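PDB 6WON: YohF, which probably acts as an oxidoreductase of the short-chain dehydrogenase/reductase family, consistent with an acetoin dehydrogenase. Local coordinates for residues B[105-108]-B[109-113]; B[139-142]-B[143-147]; B[160-163]-B[164-168]. All coordinates share one frame; numbering follows the deposited sequence.

Contact 1. Residues B[105-108]-B[109-113]; sequences QWRQ and IFTVD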
ATOM      1  N   GLN B 105       9.383  -8.251 -26.915  1.00 28.41           N
ATOM      2  CA  GLN B 105       9.636  -7.022 -26.184  1.00 28.33           C
ATOM      3  C   GLN B 105       9.291  -7.180 -24.710  1.00 26.49           C
ATOM      4  O   GLN B 105      10.028  -6.697 -23.841  1.00 24.01           O
ATOM      5  CB  GLN B 105       8.836  -5.886 -26.805  1.00 30.07           C
ATOM      6  CG  GLN B 105       9.058  -4.567 -26.108  1.00 34.98           C
ATOM      7  CD  GLN B 105       8.508  -3.402 -26.895  1.00 39.33           C
ATOM      8  OE1 GLN B 105       7.420  -3.485 -27.486  1.00 41.34           O
ATOM      9  NE2 GLN B 105       9.263  -2.311 -26.927  1.00 38.93           N
ATOM     10  N   TRP B 106       8.170  -7.846 -24.415  1.00 28.65           N
ATOM     11  CA  TRP B 106       7.827  -8.182 -23.034  1.00 25.67           C
ATOM     12  C   TRP B 106       8.987  -8.905 -22.359  1.00 24.58           C
ATOM     13  O   TRP B 106       9.414  -8.541 -21.255  1.00 26.42           O
ATOM     14  CB  TRP B 106       6.552  -9.046 -23.022  1.00 23.06           C
ATOM     15  CG  TRP B 106       6.159  -9.616 -21.696  1.00 23.93           C
ATOM     16  CD1 TRP B 106       6.509 -10.836 -21.185  1.00 27.41           C
ATOM     17  CD2 TRP B 106       5.303  -9.001 -20.712  1.00 24.03           C
ATOM     18  NE1 TRP B 106       5.938 -11.012 -19.941  1.00 24.65           N
ATOM     19  CE2 TRP B 106       5.200  -9.899 -19.627  1.00 24.95           C
ATOM     20  CE3 TRP B 106       4.644  -7.770 -20.635  1.00 20.18           C
ATOM     21  CZ2 TRP B 106       4.448  -9.610 -18.481  1.00 24.66           C
ATOM     22  CZ3 TRP B 106       3.895  -7.484 -19.497  1.00 21.69           C
ATOM     23  CH2 TRP B 106       3.806  -8.401 -18.436  1.00 21.76           C
ATOM     24  N   ARG B 107       9.541  -9.913 -23.035  1.00 20.00           N
ATOM     25  CA  ARG B 107      10.622 -10.686 -22.432  1.00 23.57           C
ATOM     26  C   ARG B 107      11.900  -9.868 -22.330  1.00 25.26           C
ATOM     27  O   ARG B 107      12.649  -9.998 -21.357  1.00 24.30           O
ATOM     28  CB  ARG B 107      10.874 -11.960 -23.236  1.00 26.32           C
ATOM     29  CG  ARG B 107       9.822 -13.034 -23.021  1.00 30.10           C
ATOM     30  CD  ARG B 107      10.272 -14.047 -21.988  1.00 35.96           C
ATOM     31  NE  ARG B 107      10.515 -13.443 -20.676  1.00 38.11           N
ATOM     32  CZ  ARG B 107      11.717 -13.289 -20.114  1.00 35.78           C
ATOM     33  NH1 ARG B 107      12.826 -13.711 -20.732  1.00 35.47           N
ATOM     34  NH2 ARG B 107      11.804 -12.732 -18.915  1.00 29.33           N
ATOM     35  N   GLN B 108      12.176  -9.036 -23.336  1.00 29.37           N
ATOM     36  CA  GLN B 108      13.377  -8.207 -23.298  1.00 30.40           C
ATOM     37  C   GLN B 108      13.348  -7.249 -22.105  1.00 26.25           C
ATOM     38  O   GLN B 108      14.354  -7.090 -21.404  1.00 24.95           O
ATOM     39  CB  GLN B 108      13.516  -7.442 -24.615  1.00 35.50           C
ATOM     40  CG  GLN B 108      14.756  -6.582 -24.712  1.00 45.23           C
ATOM     41  CD  GLN B 108      14.456  -5.100 -24.506  1.00 53.19           C
ATOM     42  OE1 GLN B 108      15.027  -4.455 -23.624  1.00 52.62           O
ATOM     43  NE2 GLN B 108      13.548  -4.557 -25.322  1.00 57.97           N
ATOM     44  N   ILE B 109      12.193  -6.628 -21.839  1.00 22.29           N
ATOM     45  CA  ILE B 109      12.091  -5.701 -20.713  1.00 21.15           C
ATOM     46  C   ILE B 109      12.267  -6.438 -19.385  1.00 21.66           C
ATOM     47  O   ILE B 109      12.981  -5.969 -18.487  1.00 22.41           O
ATOM     48  CB  ILE B 109      10.755  -4.934 -20.781  1.00 21.87           C
ATOM     49  CG1 ILE B 109      10.797  -3.946 -21.952  1.00 25.07           C
ATOM     50  CG2 ILE B 109      10.473  -4.226 -19.470  1.00 21.35           C
ATOM     51  CD1 ILE B 109       9.444  -3.718 -22.632  1.00 26.89           C
ATOM     52  N   PHE B 110      11.654  -7.616 -19.242  1.00 20.76           N
ATOM     53  CA  PHE B 110      11.858  -8.377 -18.007  1.00 22.53           C
ATOM     54  C   PHE B 110      13.313  -8.815 -17.863  1.00 26.98           C
ATOM     55  O   PHE B 110      13.855  -8.830 -16.748  1.00 26.02           O
ATOM     56  CB  PHE B 110      10.921  -9.579 -17.957  1.00 19.22           C
ATOM     57  CG  PHE B 110       9.593  -9.271 -17.315  1.00 20.63           C
ATOM     58  CD1 PHE B 110       8.613  -8.595 -18.020  1.00 22.87           C
ATOM     59  CD2 PHE B 110       9.340  -9.634 -16.006  1.00 21.56           C
ATOM     60  CE1 PHE B 110       7.388  -8.287 -17.421  1.00 26.08           C
ATOM     61  CE2 PHE B 110       8.118  -9.349 -15.404  1.00 25.03           C
ATOM     62  CZ  PHE B 110       7.144  -8.666 -16.114  1.00 26.16           C
ATOM     63  N   THR B 111      13.963  -9.139 -18.985  1.00 25.91           N
ATOM     64  CA  THR B 111      15.364  -9.556 -18.956  1.00 28.54           C
ATOM     65  C   THR B 111      16.245  -8.484 -18.318  1.00 31.35           C
ATOM     66  O   THR B 111      17.002  -8.765 -17.381  1.00 30.02           O
ATOM     67  CB  THR B 111      15.825  -9.885 -20.373  1.00 28.40           C
ATOM     68  OG1 THR B 111      15.107 -11.030 -20.834  1.00 30.11           O
ATOM     69  CG2 THR B 111      17.353 -10.183 -20.431  1.00 29.94           C
ATOM     70  N   VAL B 112      16.121  -7.235 -18.781  1.00 34.21           N
ATOM     71  CA  VAL B 112      16.991  -6.168 -18.292  1.00 36.58           C
ATOM     72  C   VAL B 112      16.518  -5.601 -16.952  1.00 35.43           C
ATOM     73  O   VAL B 112      17.338  -5.114 -16.156  1.00 33.85           O
ATOM     74  CB  VAL B 112      17.117  -5.053 -19.347  1.00 36.15           C
ATOM     75  CG1 VAL B 112      17.823  -5.566 -20.596  1.00 34.37           C
ATOM     76  CG2 VAL B 112      15.757  -4.496 -19.698  1.00 37.70           C
ATOM     77  N   ASP B 113      15.216  -5.644 -16.663  1.00 28.97           N
ATOM     78  CA  ASP B 113      14.700  -4.904 -15.519  1.00 25.52           C
ATOM     79  C   ASP B 113      14.440  -5.755 -14.284  1.00 27.02           C
ATOM     80  O   ASP B 113      14.230  -5.183 -13.209  1.00 29.54           O
ATOM     81  CB  ASP B 113      13.422  -4.160 -15.903  1.00 25.89           C
ATOM     82  CG  ASP B 113      13.695  -3.005 -16.848  1.00 35.51           C
ATOM     83  OD1 ASP B 113      14.874  -2.620 -16.994  1.00 40.50           O
ATOM     84  OD2 ASP B 113      12.745  -2.485 -17.455  1.00 38.37           O
TER
HETATM   85  O   HOH W   1      15.661 -13.377 -19.498  1.00 29.15           O
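Arg107 O is gripped twice by Thr111, one helical turn on. Thr111 N binds it at 2.8 Å, and Thr111 OG1 donates to the same Arg107 O at 2.7 Å. The two donors come from opposite faces of the carbonyl plane, and the hydroxyl lies well above that plane. The Thr111 hydroxyl stands beside its own backbone N (chi1 -66°), which turns it back to the preceding turn. A water also links the two residues. It donates to Thr111 OG1 and accepts from Arg107 NH1, lying in plane at the guanidinium edge. The Arg107 chain is bent at chi2 and chi3, bringing NH2 to 3.4 Å from Phe110 CB. Arg107 NH2 also forms a salt bridge with Asp115 of its own chain. Trp106 and Phe110 run side by side. Phe110 CE1 sits over one face of the indole, 3.4 Å from Trp106 CZ2, with the rings inclined at 37°. Trp106 NE1 bonds to Asp115 of the second subunit, and its ring stacks on Phe118 there. On another side, Gln105 CG packs against Ile109 CD1 at 3.6 Å. This is i to i+4 helix packing, at a helical subunit interface as in other short-chain dehydrogenases.

Contact 2. Residues B[139-142]-B[143-147]; sequences NITS and VHEHT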
ATOM      1  N   ASN B 139      18.053  -2.308  -4.472  1.00 26.52           N
ATOM      2  CA  ASN B 139      17.495  -2.461  -5.809  1.00 23.70           C
ATOM      3  C   ASN B 139      16.861  -1.133  -6.201  1.00 23.95           C
ATOM      4  O   ASN B 139      15.933  -0.667  -5.528  1.00 22.49           O
ATOM      5  CB  ASN B 139      16.461  -3.587  -5.856  1.00 22.32           C
ATOM      6  CG  ASN B 139      17.065  -4.955  -5.595  1.00 24.95           C
ATOM      7  OD1 ASN B 139      18.136  -5.279  -6.120  1.00 26.76           O
ATOM      8  ND2 ASN B 139      16.371  -5.778  -4.785  1.00 20.20           N
ATOM      9  N   ILE B 140      17.381  -0.502  -7.252  1.00 23.57           N
ATOM     10  CA  ILE B 140      16.765   0.719  -7.756  1.00 23.31           C
ATOM     11  C   ILE B 140      15.536   0.298  -8.550  1.00 25.60           C
ATOM     12  O   ILE B 140      15.656  -0.325  -9.607  1.00 26.53           O
ATOM     13  CB  ILE B 140      17.724   1.541  -8.625  1.00 24.40           C
ATOM     14  CG1 ILE B 140      19.048   1.785  -7.895  1.00 25.22           C
ATOM     15  CG2 ILE B 140      17.072   2.880  -8.984  1.00 21.53           C
ATOM     16  CD1 ILE B 140      18.910   2.665  -6.674  1.00 26.96           C
ATOM     17  N   THR B 141      14.349   0.618  -8.039  1.00 21.50           N
ATOM     18  CA  THR B 141      13.149   0.320  -8.808  1.00 21.37           C
ATOM     19  C   THR B 141      12.618   1.604  -9.438  1.00 21.70           C
ATOM     20  O   THR B 141      13.282   2.178 -10.308  1.00 22.05           O
ATOM     21  CB  THR B 141      12.106  -0.376  -7.930  1.00 24.28           C
ATOM     22  OG1 THR B 141      11.707   0.495  -6.872  1.00 24.44           O
ATOM     23  CG2 THR B 141      12.713  -1.648  -7.318  1.00 24.14           C
ATOM     24  N   SER B 142      11.454   2.081  -8.997  1.00 24.52           N
ATOM     25  CA  SER B 142      10.802   3.252  -9.581  1.00 24.50           C
ATOM     26  C   SER B 142       9.494   3.453  -8.826  1.00 24.88           C
ATOM     27  O   SER B 142       9.009   2.536  -8.158  1.00 24.20           O
ATOM     28  CB  SER B 142      10.529   3.061 -11.080  1.00 26.91           C
ATOM     29  OG  SER B 142       9.397   3.795 -11.509  1.00 30.14           O
ATOM     30  N   VAL B 143       8.918   4.655  -8.937  1.00 22.41           N
ATOM     31  CA  VAL B 143       7.546   4.801  -8.451  1.00 23.47           C
ATOM     32  C   VAL B 143       6.638   3.786  -9.122  1.00 25.04           C
ATOM     33  O   VAL B 143       5.610   3.398  -8.553  1.00 22.69           O
ATOM     34  CB  VAL B 143       6.990   6.219  -8.663  1.00 24.22           C
ATOM     35  CG1 VAL B 143       7.677   7.184  -7.737  1.00 23.72           C
ATOM     36  CG2 VAL B 143       7.111   6.658 -10.150  1.00 22.52           C
ATOM     37  N   HIS B 144       7.020   3.299 -10.306  1.00 25.91           N
ATOM     38  CA  HIS B 144       6.187   2.341 -11.015  1.00 24.32           C
ATOM     39  C   HIS B 144       6.347   0.912 -10.512  1.00 22.63           C
ATOM     40  O   HIS B 144       5.741  -0.007 -11.084  1.00 23.18           O
ATOM     41  CB  HIS B 144       6.468   2.472 -12.504  1.00 23.55           C
ATOM     42  CG  HIS B 144       6.241   3.868 -12.999  1.00 24.20           C
ATOM     43  ND1 HIS B 144       4.997   4.464 -12.966  1.00 21.99           N
ATOM     44  CD2 HIS B 144       7.102   4.809 -13.458  1.00 21.93           C
ATOM     45  CE1 HIS B 144       5.096   5.701 -13.425  1.00 22.18           C
ATOM     46  NE2 HIS B 144       6.360   5.930 -13.738  1.00 23.25           N
ATOM     47  N   GLU B 145       7.131   0.708  -9.453  1.00 20.15           N
ATOM     48  CA  GLU B 145       6.956  -0.472  -8.604  1.00 23.92           C
ATOM     49  C   GLU B 145       5.596  -0.465  -7.905  1.00 23.86           C
ATOM     50  O   GLU B 145       5.150  -1.513  -7.417  1.00 21.54           O
ATOM     51  CB  GLU B 145       8.082  -0.523  -7.551  1.00 25.92           C
ATOM     52  CG  GLU B 145       8.004  -1.673  -6.539  1.00 22.03           C
ATOM     53  CD  GLU B 145       8.910  -1.483  -5.331  1.00 24.35           C
ATOM     54  OE1 GLU B 145       9.916  -0.737  -5.417  1.00 24.28           O
ATOM     55  OE2 GLU B 145       8.623  -2.102  -4.284  1.00 25.76           O
ATOM     56  N   HIS B 146       4.920   0.693  -7.864  1.00 23.62           N
ATOM     57  CA  HIS B 146       3.715   0.895  -7.071  1.00 21.99           C
ATOM     58  C   HIS B 146       2.513   1.378  -7.866  1.00 25.73           C
ATOM     59  O   HIS B 146       1.374   1.056  -7.492  1.00 23.41           O
ATOM     60  CB  HIS B 146       3.995   1.903  -5.935  1.00 21.20           C
ATOM     61  CG  HIS B 146       5.164   1.525  -5.083  1.00 21.29           C
ATOM     62  ND1 HIS B 146       5.116   0.480  -4.183  1.00 23.61           N
ATOM     63  CD2 HIS B 146       6.427   2.011  -5.027  1.00 22.35           C
ATOM     64  CE1 HIS B 146       6.295   0.346  -3.600  1.00 22.21           C
ATOM     65  NE2 HIS B 146       7.108   1.263  -4.092  1.00 23.83           N
ATOM     66  N   THR B 147       2.722   2.134  -8.941  1.00 21.38           N
ATOM     67  CA  THR B 147       1.627   2.743  -9.686  1.00 22.50           C
ATOM     68  C   THR B 147       1.988   2.654 -11.164  1.00 22.81           C
ATOM     69  O   THR B 147       3.175   2.674 -11.506  1.00 25.56           O
ATOM     70  CB  THR B 147       1.398   4.205  -9.236  1.00 22.87           C
ATOM     71  OG1 THR B 147       0.293   4.798  -9.943  1.00 23.50           O
ATOM     72  CG2 THR B 147       2.668   5.058  -9.454  1.00 23.43           C
TER
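Ser142 is fully extended, and the chain then turns into a short 3-10 segment at 143-145, where Glu145 N bonds to Ser142 O at 2.9 Å. The amide meets that oxygen from well above the carbonyl plane. Ser142 OG is roughly anti to its backbone N (chi1 151°) and points forward over the turn. It is 2.7 Å from His144 N, the pairing of an ST turn, but the placing of that nitrogen is less sure. Ser142 OG also comes to 3.2 Å from His144 CD2, obliquely to the ring.

The shortest side-chain bond joins Thr141 and Glu145. Thr141 OG1 donates to Glu145 OE1 at 2.6 Å, nearly along the carboxylate C-O direction. The extended Glu145 chain, CG anti to N (chi1 177°), carries OE1 back to Thr141, just after the strand end. Ser238 also bonds to Glu145 OE1, so two hydroxyls hold one carboxylate oxygen.

The His144 ring is fixed as well. Val143 CG2 lies over its centre, 3.7 Å above the plane. His144 ND1 donates to Thr147 O at 2.9 Å, with the oxygen near the ring plane. Val143 O takes the amides of both His146 and Thr147, closing the turn. The polar end of His146 turns to Ser238.

Lys159 NZ bonds to Thr141 O. Tyr155 and Lys159 have the YxxxK spacing of this family, so Ser142 probably matches its active-site serine. The contact follows the end of strand 135-140. Ser142 and His144 touch Tyr155 of helix 153-173, Thr141 and Glu145 touch strand 178-185, and Val143 touches Ile240 of strand 238-241.

Contact 3. Residues B[160-163]-B[164-168]; sequences HALG and GLTKS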
ATOM      1  N   HIS B 160       7.359  -3.900 -10.472  1.00 23.31           N
ATOM      2  CA  HIS B 160       6.601  -4.603  -9.435  1.00 21.32           C
ATOM      3  C   HIS B 160       7.280  -5.909  -9.057  1.00 19.92           C
ATOM      4  O   HIS B 160       7.400  -6.239  -7.870  1.00 22.23           O
ATOM      5  CB  HIS B 160       5.172  -4.887  -9.914  1.00 19.02           C
ATOM      6  CG  HIS B 160       4.219  -3.749  -9.708  1.00 19.75           C
ATOM      7  ND1 HIS B 160       4.333  -2.551 -10.385  1.00 19.11           N
ATOM      8  CD2 HIS B 160       3.129  -3.631  -8.911  1.00 17.52           C
ATOM      9  CE1 HIS B 160       3.353  -1.745 -10.010  1.00 20.08           C
ATOM     10  NE2 HIS B 160       2.611  -2.377  -9.118  1.00 19.10           N
ATOM     11  N   ALA B 161       7.688  -6.688 -10.062  1.00 20.25           N
ATOM     12  CA  ALA B 161       8.441  -7.918  -9.819  1.00 18.64           C
ATOM     13  C   ALA B 161       9.664  -7.652  -8.958  1.00 19.55           C
ATOM     14  O   ALA B 161       9.932  -8.378  -7.995  1.00 19.90           O
ATOM     15  CB  ALA B 161       8.874  -8.547 -11.147  1.00 16.94           C
ATOM     16  N   LEU B 162      10.442  -6.623  -9.306  1.00 23.01           N
ATOM     17  CA  LEU B 162      11.664  -6.371  -8.548  1.00 25.29           C
ATOM     18  C   LEU B 162      11.335  -5.961  -7.119  1.00 25.90           C
ATOM     19  O   LEU B 162      12.085  -6.281  -6.185  1.00 25.58           O
ATOM     20  CB  LEU B 162      12.517  -5.307  -9.254  1.00 26.73           C
ATOM     21  CG  LEU B 162      13.913  -5.003  -8.685  1.00 26.92           C
ATOM     22  CD1 LEU B 162      14.662  -6.269  -8.273  1.00 23.08           C
ATOM     23  CD2 LEU B 162      14.738  -4.209  -9.697  1.00 28.95           C
ATOM     24  N   GLY B 163      10.201  -5.287  -6.922  1.00 24.90           N
ATOM     25  CA  GLY B 163       9.765  -4.984  -5.570  1.00 24.55           C
ATOM     26  C   GLY B 163       9.453  -6.240  -4.775  1.00 22.04           C
ATOM     27  O   GLY B 163       9.845  -6.363  -3.613  1.00 21.70           O
ATOM     28  N   GLY B 164       8.761  -7.200  -5.399  1.00 21.93           N
ATOM     29  CA  GLY B 164       8.497  -8.459  -4.718  1.00 23.50           C
ATOM     30  C   GLY B 164       9.768  -9.207  -4.365  1.00 22.35           C
ATOM     31  O   GLY B 164       9.906  -9.735  -3.255  1.00 26.35           O
ATOM     32  N   LEU B 165      10.714  -9.261  -5.301  1.00 20.57           N
ATOM     33  CA  LEU B 165      11.978  -9.937  -5.036  1.00 23.90           C
ATOM     34  C   LEU B 165      12.718  -9.270  -3.885  1.00 25.13           C
ATOM     35  O   LEU B 165      13.327  -9.947  -3.046  1.00 26.81           O
ATOM     36  CB  LEU B 165      12.836  -9.939  -6.304  1.00 22.67           C
ATOM     37  CG  LEU B 165      14.261 -10.471  -6.145  1.00 23.23           C
ATOM     38  CD1 LEU B 165      14.242 -11.965  -5.787  1.00 20.30           C
ATOM     39  CD2 LEU B 165      15.063 -10.196  -7.414  1.00 24.34           C
ATOM     40  N   THR B 166      12.670  -7.937  -3.828  1.00 26.42           N
ATOM     41  CA  THR B 166      13.292  -7.205  -2.729  1.00 24.04           C
ATOM     42  C   THR B 166      12.785  -7.709  -1.377  1.00 22.29           C
ATOM     43  O   THR B 166      13.575  -7.970  -0.462  1.00 20.18           O
ATOM     44  CB  THR B 166      13.020  -5.707  -2.886  1.00 23.31           C
ATOM     45  OG1 THR B 166      13.575  -5.234  -4.123  1.00 24.73           O
ATOM     46  CG2 THR B 166      13.653  -4.929  -1.748  1.00 22.70           C
ATOM     47  N   LYS B 167      11.463  -7.844  -1.236  1.00 20.86           N
ATOM     48  CA  LYS B 167      10.890  -8.328   0.020  1.00 20.04           C
ATOM     49  C   LYS B 167      11.324  -9.760   0.303  1.00 24.08           C
ATOM     50  O   LYS B 167      11.613 -10.115   1.454  1.00 25.95           O
ATOM     51  CB  LYS B 167       9.359  -8.256  -0.023  1.00 21.08           C
ATOM     52  CG  LYS B 167       8.770  -6.864  -0.258  1.00 24.59           C
ATOM     53  CD  LYS B 167       7.277  -6.940  -0.569  1.00 25.95           C
ATOM     54  CE  LYS B 167       6.728  -5.566  -0.990  1.00 25.02           C
ATOM     55  NZ  LYS B 167       5.270  -5.642  -1.303  1.00 25.19           N
ATOM     56  N   SER B 168      11.356 -10.598  -0.733  1.00 21.13           N
ATOM     57  CA  SER B 168      11.770 -11.987  -0.554  1.00 25.97           C
ATOM     58  C   SER B 168      13.225 -12.073  -0.108  1.00 23.57           C
ATOM     59  O   SER B 168      13.546 -12.767   0.859  1.00 24.57           O
ATOM     60  CB  SER B 168      11.562 -12.753  -1.853  1.00 21.84           C
ATOM     61  OG  SER B 168      10.184 -13.031  -2.005  1.00 28.24           O
TER
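His160 gives its carbonyl to Gly164, with His160 O at 3.0 Å from Gly164 N. In its imidazole, ND1 bonds to Thr156 O, and NE2 to Lys167 NZ of the second subunit. His160 also packs on Gly164 of that subunit. Ala161 O accepts from Leu165 N at 2.9 Å, almost in line with the carbonyl. The Ala161 methyl points away and packs on Ala161 of the second subunit.

Leu162 O is the twice-held atom here. Both donors belong to Thr166: Thr166 N at 2.9 Å and Thr166 OG1 at 2.8 Å from Leu162 O. They approach from opposite faces of the carbonyl plane. OG1 is anti to the carbonyl carbon of Thr166 (chi1 -61°), which brings it within reach of Leu162 O. Thr166 OG1 in turn accepts from Asn139 ND2, so it is both donor and acceptor. Leu162 CD1 meets Leu165 CD2 at 4.0 Å, a methyl-to-methyl contact. Both leucines pack against helix 103-131 of the same chain.

Gly163 O accepts from Lys167 N at 3.2 Å. Lys167 CG passes 3.6 Å from Gly163 O, and the extended chain carries NZ to His146 O and His160 NE2 of the second subunit.

The chemistry is therefore divided. Leucine methyls give an apolar face toward helix 103-131. Thr166, which touches Val180 and Ala182 of strand 178-185, has its hydroxyl satisfied within the protein. Lys167 NZ and His160 NE2 tie the helix to the second subunit.

Contacts 2 and 3 are buried, while contact 1 is only partly so and has a water at its polar edge. Contacts 1 and 3 are single-helix packing, and their helices, 103-131 and 153-173, lie together against the second subunit; Asp113 O touches Leu162 CD2 where they meet. Contact 1 adds aromatic and charged groups; contact 3 is largely glycine, alanine and leucine, with Lys167 and His160 bonding across to the second subunit. Contact 2 is a loop, and it adds hydroxyl, carboxylate and imidazole bonds to those of the backbone. It rests on the helix of contact 3, with Glu145 OE2 3.4 Å from Gly163 CA. Strand 135-140 and helix 153-173 belong to one beta-alpha-beta unit of the Rossmann-type fold.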